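Local structure of beta-lactamase Rm3 (Uncultured bacterium, 5IQK) at residues Leu74-Gly78 with Tyr177-Ile181. The protein hydrolyses the amide bond of beta-lactam antibiotics as a zinc-dependent subclass B3 metallo-beta-lactamase, and so probably confers resistance on its host. Residues are numbered along the deposited sequence; the frame is centred on the assembly and turned at random.
With ZN (zinc ion), chain C.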
ATOM      1  N   LEU A  74      -6.838  -1.163   6.176  1.00 17.67           N
ATOM      2  CA  LEU A  74      -5.885  -2.189   5.755  1.00 18.14           C
ATOM      3  C   LEU A  74      -4.481  -1.617   5.626  1.00 18.17           C
ATOM      4  O   LEU A  74      -4.302  -0.468   5.254  1.00 19.33           O
ATOM      5  CB  LEU A  74      -6.299  -2.802   4.425  1.00 17.25           C
ATOM      6  CG  LEU A  74      -7.769  -3.245   4.406  1.00 20.71           C
ATOM      7  CD1 LEU A  74      -8.138  -3.814   3.051  1.00 19.75           C
ATOM      8  CD2 LEU A  74      -8.065  -4.236   5.520  1.00 20.33           C
ATOM      9  N   ASN A  75      -3.489  -2.443   5.934  1.00 17.27           N
ATOM     10  CA  ASN A  75      -2.093  -2.053   5.819  1.00 16.97           C
ATOM     11  C   ASN A  75      -1.391  -2.846   4.715  1.00 18.36           C
ATOM     12  O   ASN A  75      -1.722  -4.009   4.470  1.00 16.31           O
ATOM     13  CB  ASN A  75      -1.379  -2.261   7.159  1.00 18.60           C
ATOM     14  CG  ASN A  75       0.123  -2.046   7.062  1.00 19.29           C
ATOM     15  OD1 ASN A  75       0.911  -2.977   7.259  1.00 18.02           O
ATOM     16  ND2 ASN A  75       0.526  -0.828   6.725  1.00 19.03           N
ATOM     17  N   SER A  76      -0.438  -2.212   4.043  1.00 18.95           N
ATOM     18  CA  SER A  76       0.402  -2.904   3.076  1.00 17.66           C
ATOM     19  C   SER A  76       1.661  -3.436   3.774  1.00 17.69           C
ATOM     20  O   SER A  76       1.877  -4.647   3.841  1.00 17.38           O
ATOM     21  CB  SER A  76       0.781  -1.976   1.924  1.00 20.12           C
ATOM     22  OG  SER A  76       1.391  -0.799   2.421  1.00 18.11           O
ATOM     23  N   HIS A  77       2.478  -2.537   4.316  1.00 16.96           N
ATOM     24  CA  HIS A  77       3.605  -2.983   5.154  1.00 17.74           C
ATOM     25  C   HIS A  77       3.951  -1.968   6.246  1.00 17.43           C
ATOM     26  O   HIS A  77       3.437  -0.845   6.260  1.00 18.53           O
ATOM     27  CB  HIS A  77       4.842  -3.324   4.302  1.00 16.34           C
ATOM     28  CG  HIS A  77       5.489  -2.162   3.599  1.00 18.65           C
ATOM     29  ND1 HIS A  77       4.999  -1.639   2.421  1.00 18.60           N
ATOM     30  CD2 HIS A  77       6.648  -1.495   3.847  1.00 15.69           C
ATOM     31  CE1 HIS A  77       5.795  -0.666   2.003  1.00 19.88           C
ATOM     32  NE2 HIS A  77       6.798  -0.557   2.850  1.00 13.67           N
ATOM     33  N   GLY A  78       4.839  -2.375   7.149  1.00 18.73           N
ATOM     34  CA  GLY A  78       5.033  -1.697   8.420  1.00 17.41           C
ATOM     35  C   GLY A  78       5.973  -0.503   8.451  1.00 19.16           C
ATOM     36  O   GLY A  78       6.249   0.044   9.516  1.00 20.64           O
ATOM     37  N   TYR A 177      -4.338  -3.291  -5.079  1.00 19.62           N
ATOM     38  CA  TYR A 177      -3.448  -2.406  -4.350  1.00 18.11           C
ATOM     39  C   TYR A 177      -2.177  -3.202  -4.116  1.00 17.03           C
ATOM     40  O   TYR A 177      -2.182  -4.132  -3.310  1.00 16.31           O
ATOM     41  CB  TYR A 177      -4.063  -1.947  -3.020  1.00 18.29           C
ATOM     42  CG  TYR A 177      -3.277  -0.858  -2.309  1.00 17.31           C
ATOM     43  CD1 TYR A 177      -3.621   0.482  -2.458  1.00 19.57           C
ATOM     44  CD2 TYR A 177      -2.182  -1.164  -1.502  1.00 20.71           C
ATOM     45  CE1 TYR A 177      -2.913   1.483  -1.815  1.00 17.42           C
ATOM     46  CE2 TYR A 177      -1.456  -0.165  -0.862  1.00 19.50           C
ATOM     47  CZ  TYR A 177      -1.832   1.152  -1.019  1.00 19.86           C
ATOM     48  OH  TYR A 177      -1.126   2.141  -0.380  1.00 21.66           O
ATOM     49  N   ALA A 178      -1.117  -2.873  -4.850  1.00 16.41           N
ATOM     50  CA  ALA A 178       0.118  -3.652  -4.781  1.00 19.16           C
ATOM     51  C   ALA A 178       1.094  -3.028  -3.811  1.00 17.73           C
ATOM     52  O   ALA A 178       1.387  -1.834  -3.873  1.00 17.51           O
ATOM     53  CB  ALA A 178       0.753  -3.778  -6.153  1.00 19.43           C
ATOM     54  N   ASP A 179       1.595  -3.849  -2.901  1.00 17.10           N
ATOM     55  CA  ASP A 179       2.606  -3.377  -1.986  1.00 19.04           C
ATOM     56  C   ASP A 179       3.905  -3.086  -2.730  1.00 18.70           C
ATOM     57  O   ASP A 179       4.131  -3.578  -3.840  1.00 19.59           O
ATOM     58  CB  ASP A 179       2.860  -4.401  -0.877  1.00 18.85           C
ATOM     59  CG  ASP A 179       3.656  -3.808   0.273  1.00 19.75           C
ATOM     60  OD1 ASP A 179       3.685  -2.550   0.389  1.00 21.25           O
ATOM     61  OD2 ASP A 179       4.256  -4.581   1.035  1.00 21.27           O
ATOM     62  N   SER A 180       4.754  -2.284  -2.106  1.00 15.84           N
ATOM     63  CA  SER A 180       6.137  -2.122  -2.567  1.00 20.19           C
ATOM     64  C   SER A 180       6.811  -3.472  -2.691  1.00 19.89           C
ATOM     65  O   SER A 180       6.696  -4.293  -1.787  1.00 19.65           O
ATOM     66  CB  SER A 180       6.932  -1.259  -1.586  1.00 19.54           C
ATOM     67  OG  SER A 180       6.342   0.017  -1.442  1.00 23.08           O
ATOM     68  N   ILE A 181       7.511  -3.692  -3.802  1.00 17.07           N
ATOM     69  CA  ILE A 181       8.330  -4.887  -3.997  1.00 19.66           C
ATOM     70  C   ILE A 181       9.715  -4.492  -4.509  1.00 18.59           C
ATOM     71  O   ILE A 181      10.402  -5.288  -5.160  1.00 19.69           O
ATOM     72  CB  ILE A 181       7.672  -5.874  -4.980  1.00 20.55           C
ATOM     73  CG1 ILE A 181       7.241  -5.148  -6.250  1.00 21.21           C
ATOM     74  CG2 ILE A 181       6.471  -6.544  -4.326  1.00 16.04           C
ATOM     75  CD1 ILE A 181       6.762  -6.072  -7.346  1.00 21.58           C
TER
HETATM   76 ZN    ZN C 401       8.624   0.385   2.592  1.00 17.40          ZN
HETATM   77  O   HOH W   1       7.942   1.165   0.236  1.00 32.30           O
HETATM   78  O   HOH W   2       8.705   2.233   2.167  1.00 20.81           O
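H77 and D179 meet through a histidine-carboxylate hydrogen bond directly behind a zinc ion. ND1 of H77 donates to OD1 of D179 over 2.6 Å, reaching its syn lone pair, but the bond is bent (139° at the hydrogen), and OD1 sits at the ring edge, tilted somewhat from the ring plane. Ring and carboxylate planes are turned 45° apart. The first torsion of H77 sets CG between the backbone N and carbonyl carbon (chi1 67°) and carries the ring toward D179; the second then points ND1 at the carboxylate and NE2 at the zinc, which it binds at 2.1 Å. H79 and H155 complete the protein ligands of this metal. OD1 also accepts a weak bond from the backbone N of S180, 2.7 Å away, tying the carboxylate to its own turn. A second link runs through water: OG of S180 is hydrogen-bonded to a water (2.6 Å to its O) that stands 2.6 Å from the zinc, while another water binds the metal more closely.

Packing is slight: CB of S76 lies against OD1 of D179 (3.3 Å) and, more loosely, against the CE2 edge of the Y177 ring. The hydroxyls of S76 and Y177 both hydrogen-bond to D46. Beside them, ND2 of N75 bonds to the carbonyl O of H77 (2.9 Å) from above the carbonyl plane, linking two residues of the same loop.

The contact thus joins the loops that follow strands 70-74 and 171-178, one strand from each sheet of the metallo-beta-lactamase fold. D179 acts as a second-shell carboxylate: with the zinc bond at NE2, it holds the rotation of the H77 ring, and it probably makes NE2 a more electron-rich zinc ligand.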